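Long-range contacts in cellulose 1,4-beta-cellobiosidase (Thermobifida fusca, PDB 4JJJ), which probably cleaves the beta-1,4-glycosidic bonds of cellulose to release cellobiose, the chain described here being its family 48 glycoside hydrolase catalytic domain: residues A[262-267]-A[350-355]; A[294-299]-A[356-361]; A[325-330]-A[360-365]. The protein carries 1 engineered substitution. All coordinates share one frame; numbering follows the deposited sequence.

How the contacts relate
The three contacts run down one helix, 348-365, whose successive turns meet three pieces of chain in sequence order: 262-267 at the end of helix 250-263 (contact 1), the loop 294-299 (contact 2) and 325-330 at the start of helix 329-337 (contact 3). Centres of contacts 1 and 2 lie about 8 Å apart, those of 2 and 3 about 6 Å, and those of 1 and 3 about 13 Å. A hydrogen bond between Ser355 OG and Tyr295 O joins the first two, and one between Asn328 N and Gln359 OE1 the last two. All belong to the (alpha/alpha)6 catalytic domain, and the helix thereby backs chain segments that carry glycan-pocket residues Trp299 and Tyr326.

Contact 1 of 3, residues A[262-267]-A[350-355]; sequences YLRYAM and QDWATS
Met267 and Trp352 meet methyl to ring: Met267 CE sits over one face of the indole, 3.4 Å from the centroid of its six-membered ring and only 9° off the ring normal, a CH-pi contact. The sulfur lies farther back, 5.1 Å from the same centroid, a Met-aromatic contact as well. An extended chain (chi3 -169°) carries CE out from the backbone, and the unbranched, flexible methionine suits such a reach. The same methyl also touches Ser355 CB at 3.5 Å.

Leu263 CD2 comes up at the indole edge, 4.0 Å from Trp352 CZ2, and Arg264 CG lies 3.5 Å from Trp352 NE1. Tryptophan suits the place because its broad indole takes a methyl on its face and a leucine at its edge while its N-H reaches Gly260 O. An alanine in place of Trp352 would probably leave Met267 CE without its ring face and Gly260 O without its N-H donor, and open a gap beside Leu263.

The Arg264 guanidinium forms a salt bridge: NH1 donates to Asp351 OD2 at 2.8 Å (N-H...O 155°). OD2 lies close to the guanidinium plane, while NH1 comes from the anti side of the carboxylate, well tilted out of its plane. Lys290 also pairs with OD2, while Arg264 NH2 engages Asp261 and Glu133, so both buried groups have further partners of opposite charge, probably lowering the cost of burial.

Within the (alpha/alpha)6 catalytic domain the contact joins the end of helix 250-263 to helix 348-365; helix 329-337 packs on Trp352 through Ala332 and Leu335, and helix 223-242 on Leu263 through Pro223 and Ala227.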
loop_
_atom_site.group_PDB
_atom_site.type_symbol
_atom_site.label_atom_id
_atom_site.label_comp_id
_atom_site.label_asym_id
_atom_site.label_seq_id
_atom_site.Cartn_x
_atom_site.Cartn_y
_atom_site.Cartn_z
ATOM N N TYR A 262 -15.070 -2.791 -6.709
ATOM C CA TYR A 262 -14.025 -3.749 -7.092
ATOM C C TYR A 262 -13.077 -4.084 -5.972
ATOM O O TYR A 262 -12.521 -5.163 -5.913
ATOM C CB TYR A 262 -13.239 -3.231 -8.276
ATOM C CG TYR A 262 -14.082 -3.354 -9.586
ATOM C CD1 TYR A 262 -14.011 -4.497 -10.365
ATOM C CD2 TYR A 262 -14.850 -2.307 -10.034
ATOM C CE1 TYR A 262 -14.792 -4.614 -11.468
ATOM C CE2 TYR A 262 -15.691 -2.436 -11.151
ATOM C CZ TYR A 262 -15.599 -3.601 -11.886
ATOM O OH TYR A 262 -16.402 -3.738 -13.046
ATOM N N LEU A 263 -12.896 -3.135 -5.068
ATOM C CA LEU A 263 -11.962 -3.311 -3.903
ATOM C C LEU A 263 -12.435 -4.420 -3.005
ATOM O O LEU A 263 -11.671 -4.975 -2.173
ATOM C CB LEU A 263 -11.866 -2.011 -3.119
ATOM C CG LEU A 263 -10.879 -1.910 -1.954
ATOM C CD1 LEU A 263 -9.534 -2.348 -2.453
ATOM C CD2 LEU A 263 -10.906 -0.434 -1.440
ATOM N N ARG A 264 -13.721 -4.775 -3.138
ATOM C CA ARG A 264 -14.134 -6.000 -2.409
ATOM C C ARG A 264 -13.310 -7.248 -2.691
ATOM O O ARG A 264 -13.296 -8.139 -1.887
ATOM C CB ARG A 264 -15.636 -6.327 -2.615
ATOM C CG ARG A 264 -16.589 -5.200 -2.161
ATOM C CD ARG A 264 -18.061 -5.521 -2.335
ATOM N NE ARG A 264 -18.358 -5.627 -3.727
ATOM C CZ ARG A 264 -19.381 -6.338 -4.275
ATOM N NH1 ARG A 264 -20.108 -7.173 -3.559
ATOM N NH2 ARG A 264 -19.568 -6.242 -5.573
ATOM N N TYR A 265 -12.678 -7.348 -3.821
ATOM C CA TYR A 265 -11.770 -8.504 -4.086
ATOM C C TYR A 265 -10.737 -8.650 -2.972
ATOM O O TYR A 265 -10.337 -9.783 -2.634
ATOM C CB TYR A 265 -11.039 -8.354 -5.447
ATOM C CG TYR A 265 -11.804 -8.998 -6.528
ATOM C CD1 TYR A 265 -11.857 -10.386 -6.645
ATOM C CD2 TYR A 265 -12.468 -8.220 -7.436
ATOM C CE1 TYR A 265 -12.571 -11.003 -7.670
ATOM C CE2 TYR A 265 -13.227 -8.794 -8.446
ATOM C CZ TYR A 265 -13.252 -10.189 -8.606
ATOM O OH TYR A 265 -14.036 -10.830 -9.574
ATOM N N ALA A 266 -10.293 -7.546 -2.313
ATOM C CA ALA A 266 -9.355 -7.624 -1.210
ATOM C C ALA A 266 -9.925 -8.336 0.044
ATOM O O ALA A 266 -9.151 -8.678 0.914
ATOM C CB ALA A 266 -8.866 -6.214 -0.855
ATOM N N MET A 267 -11.256 -8.505 0.083
ATOM C CA MET A 267 -11.955 -9.071 1.218
ATOM C C MET A 267 -12.004 -10.579 1.233
ATOM O O MET A 267 -12.560 -11.178 2.182
ATOM C CB MET A 267 -13.352 -8.511 1.259
ATOM C CG MET A 267 -13.454 -7.036 1.563
ATOM S SD MET A 267 -15.191 -6.590 1.692
ATOM C CE MET A 267 -15.124 -4.829 1.711
ATOM N N GLN A 350 -23.837 -3.989 1.470
ATOM C CA GLN A 350 -23.853 -4.971 2.554
ATOM C C GLN A 350 -22.441 -5.453 2.882
ATOM O O GLN A 350 -22.083 -5.605 4.076
ATOM C CB GLN A 350 -24.712 -6.181 2.120
ATOM C CG GLN A 350 -24.896 -7.224 3.216
ATOM C CD GLN A 350 -25.780 -6.762 4.380
ATOM O OE1 GLN A 350 -26.856 -6.161 4.198
ATOM N NE2 GLN A 350 -25.367 -7.162 5.617
ATOM N N ASP A 351 -21.687 -5.711 1.859
ATOM C CA ASP A 351 -20.316 -6.240 2.058
ATOM C C ASP A 351 -19.506 -5.199 2.824
ATOM O O ASP A 351 -18.734 -5.542 3.747
ATOM C CB ASP A 351 -19.687 -6.686 0.740
ATOM C CG ASP A 351 -20.220 -7.955 0.219
ATOM O OD1 ASP A 351 -20.951 -8.702 0.906
ATOM O OD2 ASP A 351 -19.939 -8.227 -0.955
ATOM N N TRP A 352 -19.606 -3.928 2.415
ATOM C CA TRP A 352 -18.858 -2.828 3.086
ATOM C C TRP A 352 -19.394 -2.586 4.479
ATOM O O TRP A 352 -18.626 -2.249 5.367
ATOM C CB TRP A 352 -18.842 -1.594 2.229
ATOM C CG TRP A 352 -17.724 -1.684 1.211
ATOM C CD1 TRP A 352 -17.833 -1.973 -0.137
ATOM C CD2 TRP A 352 -16.366 -1.598 1.478
ATOM N NE1 TRP A 352 -16.587 -1.990 -0.716
ATOM C CE2 TRP A 352 -15.677 -1.724 0.272
ATOM C CE3 TRP A 352 -15.628 -1.341 2.651
ATOM C CZ2 TRP A 352 -14.308 -1.630 0.209
ATOM C CZ3 TRP A 352 -14.272 -1.193 2.567
ATOM C CH2 TRP A 352 -13.605 -1.350 1.354
ATOM N N ALA A 353 -20.727 -2.795 4.722
ATOM C CA ALA A 353 -21.229 -2.646 6.101
ATOM C C ALA A 353 -20.661 -3.768 7.006
ATOM O O ALA A 353 -20.200 -3.519 8.156
ATOM C CB ALA A 353 -22.714 -2.651 6.119
ATOM N N THR A 354 -20.550 -4.958 6.442
ATOM C CA THR A 354 -19.922 -6.074 7.194
ATOM C C THR A 354 -18.444 -5.768 7.446
ATOM O O THR A 354 -17.983 -5.927 8.553
ATOM C CB THR A 354 -20.094 -7.364 6.429
ATOM O OG1 THR A 354 -21.483 -7.599 6.217
ATOM C CG2 THR A 354 -19.501 -8.492 7.157
ATOM N N SER A 355 -17.792 -5.297 6.429
ATOM C CA SER A 355 -16.345 -4.913 6.559
ATOM C C SER A 355 -16.090 -3.781 7.573
ATOM O O SER A 355 -15.115 -3.828 8.312
ATOM C CB SER A 355 -15.732 -4.534 5.194
ATOM O OG SER A 355 -14.320 -4.352 5.267
#

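Contact 2 of 3, residues A[294-299]-A[356-361]; sequences HYLLSW and FDRQLE. With ZN (zinc ion), chain T; BGC (beta-D-glucopyranose), chain D.
The loop 294-299, which carries Trp299 into the glycan pocket, rests on helix 348-365 chiefly through Arg358 and Gln359. In Arg358, bends at chi2 (70°) and chi3 (60°) turn CD and NE aside from a straight course, and the guanidinium beyond them lies beside Tyr295. Water 1 bridges the two segments, donating to His294 O at 2.7 Å and accepting from Arg358 NH1 at 2.9 Å. Tyr295 CD2 lies over a face of this guanidinium, with ring and guanidinium planes steeply inclined, 78° apart; Tyr396 adds a cation-pi contact. Arginine suits the place because its long chain offers both methylenes and a flat cation: Leu296 CD2 packs 3.9 Å from Arg358 CG, and 3.8 Å from Gln359 CA. The Gln359 amide passes beside Leu297 CD1, its polar ends held by Ser355 and Asn328.

Within the loop, Leu296 N donates to His294 ND1 at 3.1 Å, close to the imidazole plane. His294 NE2 bonds Ser319 O, consistent with a neutral ring protonated at NE2.

At the loop's far end Trp299 NE1 points almost straight at O3 of a bound glucose unit (3.0 Å). On the helix, Asp357 OD1 (in one of two modelled conformers) and Glu361 OE2 bind the zinc ion, Glu361 OE2 at 2.0 Å, with water 2 as a further ligand. Two carboxylates spaced i, i+4 on one helical face are a familiar metal-binding pattern, and the tryptophan-sugar bond belongs to the carbohydrate site of a glycoside hydrolase.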
loop_
_atom_site.group_PDB
_atom_site.type_symbol
_atom_site.label_atom_id
_atom_site.label_comp_id
_atom_site.label_asym_id
_atom_site.label_seq_id
_atom_site.Cartn_x
_atom_site.Cartn_y
_atom_site.Cartn_z
ATOM N N HIS A 294 -13.259 -12.748 4.353
ATOM C CA HIS A 294 -12.763 -12.326 5.684
ATOM C C HIS A 294 -13.174 -10.883 5.981
ATOM O O HIS A 294 -13.138 -10.479 7.122
ATOM C CB HIS A 294 -11.278 -12.555 5.836
ATOM C CG HIS A 294 -10.454 -11.976 4.748
ATOM N ND1 HIS A 294 -10.397 -10.607 4.517
ATOM C CD2 HIS A 294 -9.702 -12.563 3.800
ATOM C CE1 HIS A 294 -9.583 -10.407 3.491
ATOM N NE2 HIS A 294 -9.145 -11.572 3.038
ATOM N N TYR A 295 -13.603 -10.151 4.924
ATOM C CA TYR A 295 -14.158 -8.808 5.148
ATOM C C TYR A 295 -13.171 -7.831 5.696
ATOM O O TYR A 295 -13.587 -6.757 6.199
ATOM C CB TYR A 295 -15.416 -8.880 6.017
ATOM C CG TYR A 295 -16.577 -9.556 5.326
ATOM C CD1 TYR A 295 -17.242 -8.968 4.266
ATOM C CD2 TYR A 295 -16.990 -10.795 5.796
ATOM C CE1 TYR A 295 -18.349 -9.609 3.700
ATOM C CE2 TYR A 295 -18.033 -11.456 5.231
ATOM C CZ TYR A 295 -18.753 -10.843 4.250
ATOM O OH TYR A 295 -19.873 -11.446 3.607
ATOM N N LEU A 296 -11.883 -8.066 5.502
ATOM C CA LEU A 296 -10.846 -7.102 5.820
ATOM C C LEU A 296 -10.172 -6.600 4.572
ATOM O O LEU A 296 -10.329 -7.225 3.486
ATOM C CB LEU A 296 -9.802 -7.758 6.736
ATOM C CG LEU A 296 -10.322 -8.202 8.074
ATOM C CD1 LEU A 296 -9.220 -8.926 8.840
ATOM C CD2 LEU A 296 -10.889 -7.096 8.936
ATOM N N LEU A 297 -9.462 -5.468 4.641
ATOM C CA LEU A 297 -8.636 -4.978 3.507
ATOM C C LEU A 297 -7.312 -5.743 3.529
ATOM O O LEU A 297 -6.410 -5.377 4.307
ATOM C CB LEU A 297 -8.423 -3.486 3.513
ATOM C CG LEU A 297 -9.687 -2.716 3.164
ATOM C CD1 LEU A 297 -9.539 -1.285 3.530
ATOM C CD2 LEU A 297 -9.775 -2.700 1.582
ATOM N N SER A 298 -7.248 -6.847 2.770
ATOM C CA SER A 298 -6.054 -7.599 2.696
ATOM C C SER A 298 -4.919 -6.924 1.883
ATOM O O SER A 298 -5.087 -5.827 1.396
ATOM C CB SER A 298 -6.314 -8.976 2.205
ATOM O OG SER A 298 -6.553 -8.929 0.795
ATOM N N TRP A 299 -3.775 -7.602 1.872
ATOM C CA TRP A 299 -2.588 -7.002 1.291
ATOM C C TRP A 299 -2.705 -6.778 -0.164
ATOM O O TRP A 299 -2.088 -5.889 -0.720
ATOM C CB TRP A 299 -1.404 -7.916 1.546
ATOM C CG TRP A 299 -0.029 -7.317 1.358
ATOM C CD1 TRP A 299 0.789 -7.426 0.296
ATOM C CD2 TRP A 299 0.703 -6.609 2.347
ATOM N NE1 TRP A 299 2.005 -6.851 0.550
ATOM C CE2 TRP A 299 1.980 -6.351 1.827
ATOM C CE3 TRP A 299 0.416 -6.249 3.649
ATOM C CZ2 TRP A 299 2.950 -5.673 2.589
ATOM C CZ3 TRP A 299 1.343 -5.528 4.371
ATOM C CH2 TRP A 299 2.595 -5.232 3.847
ATOM N N PHE A 356 -16.945 -2.744 7.568
ATOM C CA PHE A 356 -16.834 -1.650 8.524
ATOM C C PHE A 356 -16.760 -2.215 9.949
ATOM O O PHE A 356 -15.867 -1.889 10.755
ATOM C CB PHE A 356 -17.967 -0.682 8.307
ATOM C CG PHE A 356 -18.041 0.479 9.266
ATOM C CD1 PHE A 356 -16.933 1.228 9.573
ATOM C CD2 PHE A 356 -19.238 0.890 9.830
ATOM C CE1 PHE A 356 -16.992 2.316 10.423
ATOM C CE2 PHE A 356 -19.337 1.976 10.656
ATOM C CZ PHE A 356 -18.207 2.703 10.969
ATOM N N ASP A 357 -17.755 -3.019 10.288
ATOM C CA ASP A 357 -17.813 -3.684 11.587
ATOM C C ASP A 357 -16.598 -4.594 11.832
ATOM O O ASP A 357 -15.932 -4.473 12.891
ATOM C CB ASP A 357 -19.097 -4.508 11.678
ATOM C CG ASP A 357 -19.144 -5.436 12.872
ATOM O OD1 ASP A 357 -18.987 -4.886 13.969
ATOM O OD2 ASP A 357 -19.250 -6.704 12.651
ATOM N N ARG A 358 -16.310 -5.472 10.873
ATOM C CA ARG A 358 -15.250 -6.430 11.024
ATOM C C ARG A 358 -13.847 -5.739 11.222
ATOM O O ARG A 358 -13.033 -6.145 12.058
ATOM C CB ARG A 358 -15.137 -7.359 9.841
ATOM C CG ARG A 358 -14.287 -8.597 10.090
ATOM C CD ARG A 358 -14.909 -9.589 11.035
ATOM N NE ARG A 358 -16.187 -10.150 10.648
ATOM C CZ ARG A 358 -16.280 -11.236 9.852
ATOM N NH1 ARG A 358 -15.245 -11.812 9.307
ATOM N NH2 ARG A 358 -17.451 -11.756 9.588
ATOM N N GLN A 359 -13.641 -4.650 10.475
ATOM C CA GLN A 359 -12.358 -3.949 10.583
ATOM C C GLN A 359 -12.226 -3.346 11.977
ATOM O O GLN A 359 -11.143 -3.423 12.576
ATOM C CB GLN A 359 -12.268 -2.851 9.537
ATOM C CG GLN A 359 -12.084 -3.348 8.099
ATOM C CD GLN A 359 -11.802 -2.218 7.129
ATOM O OE1 GLN A 359 -11.105 -1.244 7.411
ATOM N NE2 GLN A 359 -12.490 -2.303 6.005
ATOM N N LEU A 360 -13.278 -2.747 12.562
ATOM C CA LEU A 360 -13.158 -2.228 13.884
ATOM C C LEU A 360 -12.927 -3.320 14.906
ATOM O O LEU A 360 -12.117 -3.077 15.855
ATOM C CB LEU A 360 -14.408 -1.412 14.263
ATOM C CG LEU A 360 -14.439 -0.017 13.568
ATOM C CD1 LEU A 360 -15.905 0.485 13.568
ATOM C CD2 LEU A 360 -13.481 0.909 14.298
ATOM N N GLU A 361 -13.563 -4.462 14.794
ATOM C CA GLU A 361 -13.286 -5.586 15.739
ATOM C C GLU A 361 -11.834 -6.073 15.626
ATOM O O GLU A 361 -11.190 -6.213 16.639
ATOM C CB GLU A 361 -14.183 -6.743 15.413
ATOM C CG GLU A 361 -15.608 -6.500 15.782
ATOM C CD GLU A 361 -16.460 -7.768 15.727
ATOM O OE1 GLU A 361 -15.951 -8.882 15.784
ATOM O OE2 GLU A 361 -17.724 -7.688 15.547
HETATM ZN ZN ZN T . -19.023 -6.194 15.484
HETATM C C2 BGC D . 3.578 -4.113 -1.192
HETATM C C3 BGC D . 3.912 -5.265 -2.140
HETATM C C4 BGC D . 2.693 -5.606 -2.935
HETATM C C5 BGC D . 2.091 -4.445 -3.679
HETATM C C6 BGC D . 0.827 -4.778 -4.462
HETATM C C1 BGC D . 2.892 -3.041 -1.990
HETATM O O1 BGC D . 2.483 -1.983 -1.108
HETATM O O2 BGC D . 4.729 -3.590 -0.494
HETATM O O3 BGC D . 4.278 -6.391 -1.302
HETATM O O4 BGC D . 3.250 -6.473 -3.985
HETATM O O5 BGC D . 1.744 -3.453 -2.697
HETATM O O6 BGC D . -0.144 -5.364 -3.547
HETATM O O HOH W 1 -12.410 -11.484 9.575
HETATM O O HOH W 2 -20.847 -7.120 15.667
#

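Contact 3 of 3, residues A[325-330]-A[360-365]; sequences GYQNVL and LEFLQW. With ZN (zinc ion), chain T.
Gln327 meets the helix 360-365 with its aliphatic carbons: its CG packs 3.9 Å from Phe362 CD2, at the edge of the aromatic ring and near its plane, and 3.9 Å from Leu363 CD2. A glutamine thus serves here as a hydrocarbon chain, CG touching both residues and CB lying nearer Leu363. The bend at chi2 (-52°) turns CD aside, so that it lies out beyond the ring's edge near CE2, and the chain crosses the Phe362 side chain at about a right angle. Phe362 reaches this place because its CG stands anti to the backbone N (chi1 -179°). Beyond it, Leu296 of the preceding loop also touches Phe362.

The two methyls of Leu363 are divided between neighbours. CD2 takes Gln327, while CD1 lies 4.1 Å from Val329 CG1. That same valine methyl packs against Leu360, 3.9 Å from its CG, so the compact beta-branched side chain sits against two leucines spaced i, i+3 on one helix face.

Between Gln327 and Val329 lies the N-cap of helix 329-337: Asn328 OD1 accepts from Ala331 N. The contact thus joins the start of helix 329-337 to the end of helix 348-365 in the (alpha/alpha)6 fold. Helix 416-432 joins in through Asn421, which touches Leu363, and through Arg424, whose NH1 is hydrogen-bonded to the carbonyl oxygens of Gly325 and Gln327. Next to Gln327, Tyr326 lines the glycan pocket and touches Asn224, an engineered residue at the position of the predicted nucleophile.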
loop_
_atom_site.group_PDB
_atom_site.type_symbol
_atom_site.label_atom_id
_atom_site.label_comp_id
_atom_site.label_asym_id
_atom_site.label_seq_id
_atom_site.Cartn_x
_atom_site.Cartn_y
_atom_site.Cartn_z
ATOM N N GLY A 325 -2.409 -1.845 9.378
ATOM C CA GLY A 325 -2.018 -0.575 8.731
ATOM C C GLY A 325 -2.753 -0.282 7.475
ATOM O O GLY A 325 -2.715 0.925 7.021
ATOM N N TYR A 326 -3.374 -1.277 6.863
ATOM C CA TYR A 326 -4.171 -1.126 5.635
ATOM C C TYR A 326 -5.613 -0.768 5.904
ATOM O O TYR A 326 -6.328 -0.328 5.044
ATOM C CB TYR A 326 -4.143 -2.379 4.736
ATOM C CG TYR A 326 -2.857 -2.560 3.960
ATOM C CD1 TYR A 326 -1.622 -2.202 4.435
ATOM C CD2 TYR A 326 -2.950 -3.256 2.759
ATOM C CE1 TYR A 326 -0.493 -2.431 3.683
ATOM C CE2 TYR A 326 -1.830 -3.464 1.960
ATOM C CZ TYR A 326 -0.637 -3.062 2.412
ATOM O OH TYR A 326 0.469 -3.242 1.607
ATOM N N GLN A 327 -6.105 -1.075 7.121
ATOM C CA GLN A 327 -7.540 -0.956 7.292
ATOM C C GLN A 327 -7.989 0.487 7.206
ATOM O O GLN A 327 -7.221 1.383 7.569
ATOM C CB GLN A 327 -8.023 -1.587 8.610
ATOM C CG GLN A 327 -7.476 -3.016 8.873
ATOM C CD GLN A 327 -7.720 -3.937 7.661
ATOM O OE1 GLN A 327 -6.695 -4.462 7.091
ATOM N NE2 GLN A 327 -8.845 -4.025 7.187
ATOM N N ASN A 328 -9.225 0.675 6.791
ATOM C CA ASN A 328 -9.682 2.025 6.556
ATOM C C ASN A 328 -11.127 2.107 6.930
ATOM O O ASN A 328 -12.022 1.969 6.094
ATOM C CB ASN A 328 -9.445 2.459 5.110
ATOM C CG ASN A 328 -9.500 3.942 4.948
ATOM O OD1 ASN A 328 -10.323 4.613 5.561
ATOM N ND2 ASN A 328 -8.578 4.498 4.144
ATOM N N VAL A 329 -11.297 2.377 8.223
ATOM C CA VAL A 329 -12.650 2.363 8.744
ATOM C C VAL A 329 -13.435 3.578 8.216
ATOM O O VAL A 329 -14.692 3.557 8.223
ATOM C CB VAL A 329 -12.637 2.323 10.248
ATOM C CG1 VAL A 329 -12.070 0.964 10.683
ATOM C CG2 VAL A 329 -12.012 3.529 10.919
ATOM N N LEU A 330 -12.739 4.625 7.811
ATOM C CA LEU A 330 -13.411 5.803 7.243
ATOM C C LEU A 330 -13.914 5.498 5.864
ATOM O O LEU A 330 -15.101 5.752 5.594
ATOM C CB LEU A 330 -12.400 6.994 7.250
ATOM C CG LEU A 330 -12.869 8.395 6.880
ATOM C CD1 LEU A 330 -13.408 8.454 5.448
ATOM C CD2 LEU A 330 -13.943 8.901 7.851
ATOM N N LEU A 360 -13.278 -2.747 12.562
ATOM C CA LEU A 360 -13.158 -2.228 13.884
ATOM C C LEU A 360 -12.927 -3.320 14.906
ATOM O O LEU A 360 -12.117 -3.077 15.855
ATOM C CB LEU A 360 -14.408 -1.412 14.263
ATOM C CG LEU A 360 -14.439 -0.017 13.568
ATOM C CD1 LEU A 360 -15.905 0.485 13.568
ATOM C CD2 LEU A 360 -13.481 0.909 14.298
ATOM N N GLU A 361 -13.563 -4.462 14.794
ATOM C CA GLU A 361 -13.286 -5.586 15.739
ATOM C C GLU A 361 -11.834 -6.073 15.626
ATOM O O GLU A 361 -11.190 -6.213 16.639
ATOM C CB GLU A 361 -14.183 -6.743 15.413
ATOM C CG GLU A 361 -15.608 -6.500 15.782
ATOM C CD GLU A 361 -16.460 -7.768 15.727
ATOM O OE1 GLU A 361 -15.951 -8.882 15.784
ATOM O OE2 GLU A 361 -17.724 -7.688 15.547
ATOM N N PHE A 362 -11.349 -6.182 14.386
ATOM C CA PHE A 362 -9.955 -6.582 14.110
ATOM C C PHE A 362 -8.933 -5.656 14.734
ATOM O O PHE A 362 -8.041 -6.088 15.440
ATOM C CB PHE A 362 -9.771 -6.581 12.584
ATOM C CG PHE A 362 -8.455 -6.972 12.048
ATOM C CD1 PHE A 362 -7.983 -8.252 12.130
ATOM C CD2 PHE A 362 -7.751 -6.084 11.219
ATOM C CE1 PHE A 362 -6.811 -8.635 11.502
ATOM C CE2 PHE A 362 -6.578 -6.499 10.602
ATOM C CZ PHE A 362 -6.100 -7.748 10.723
ATOM N N LEU A 363 -9.124 -4.325 14.578
ATOM C CA LEU A 363 -8.226 -3.388 15.119
ATOM C C LEU A 363 -8.174 -3.405 16.668
ATOM O O LEU A 363 -7.172 -3.253 17.308
ATOM C CB LEU A 363 -8.584 -2.024 14.584
ATOM C CG LEU A 363 -8.404 -1.754 13.111
ATOM C CD1 LEU A 363 -8.838 -0.338 12.757
ATOM C CD2 LEU A 363 -6.943 -2.012 12.636
ATOM N N GLN A 364 -9.345 -3.642 17.266
ATOM C CA GLN A 364 -9.456 -3.715 18.719
ATOM C C GLN A 364 -8.804 -5.026 19.230
ATOM O O GLN A 364 -8.071 -4.970 20.237
ATOM C CB GLN A 364 -10.903 -3.606 19.162
ATOM C CG GLN A 364 -11.083 -3.562 20.645
ATOM C CD GLN A 364 -10.371 -2.423 21.387
ATOM O OE1 GLN A 364 -10.949 -1.401 21.675
ATOM N NE2 GLN A 364 -9.074 -2.529 21.659
ATOM N N TRP A 365 -9.029 -6.115 18.531
ATOM C CA TRP A 365 -8.432 -7.407 18.847
ATOM C C TRP A 365 -6.921 -7.283 18.833
ATOM O O TRP A 365 -6.212 -7.892 19.665
ATOM C CB TRP A 365 -8.883 -8.439 17.856
ATOM C CG TRP A 365 -8.146 -9.757 17.929
ATOM C CD1 TRP A 365 -8.092 -10.609 18.978
ATOM C CD2 TRP A 365 -7.361 -10.348 16.880
ATOM N NE1 TRP A 365 -7.304 -11.689 18.668
ATOM C CE2 TRP A 365 -6.881 -11.595 17.368
ATOM C CE3 TRP A 365 -7.067 -9.973 15.574
ATOM C CZ2 TRP A 365 -6.065 -12.409 16.627
ATOM C CZ3 TRP A 365 -6.206 -10.784 14.834
ATOM C CH2 TRP A 365 -5.750 -11.998 15.316
HETATM ZN ZN ZN T . -19.023 -6.194 15.484
HETATM O O HOH W 2 -20.847 -7.120 15.667
#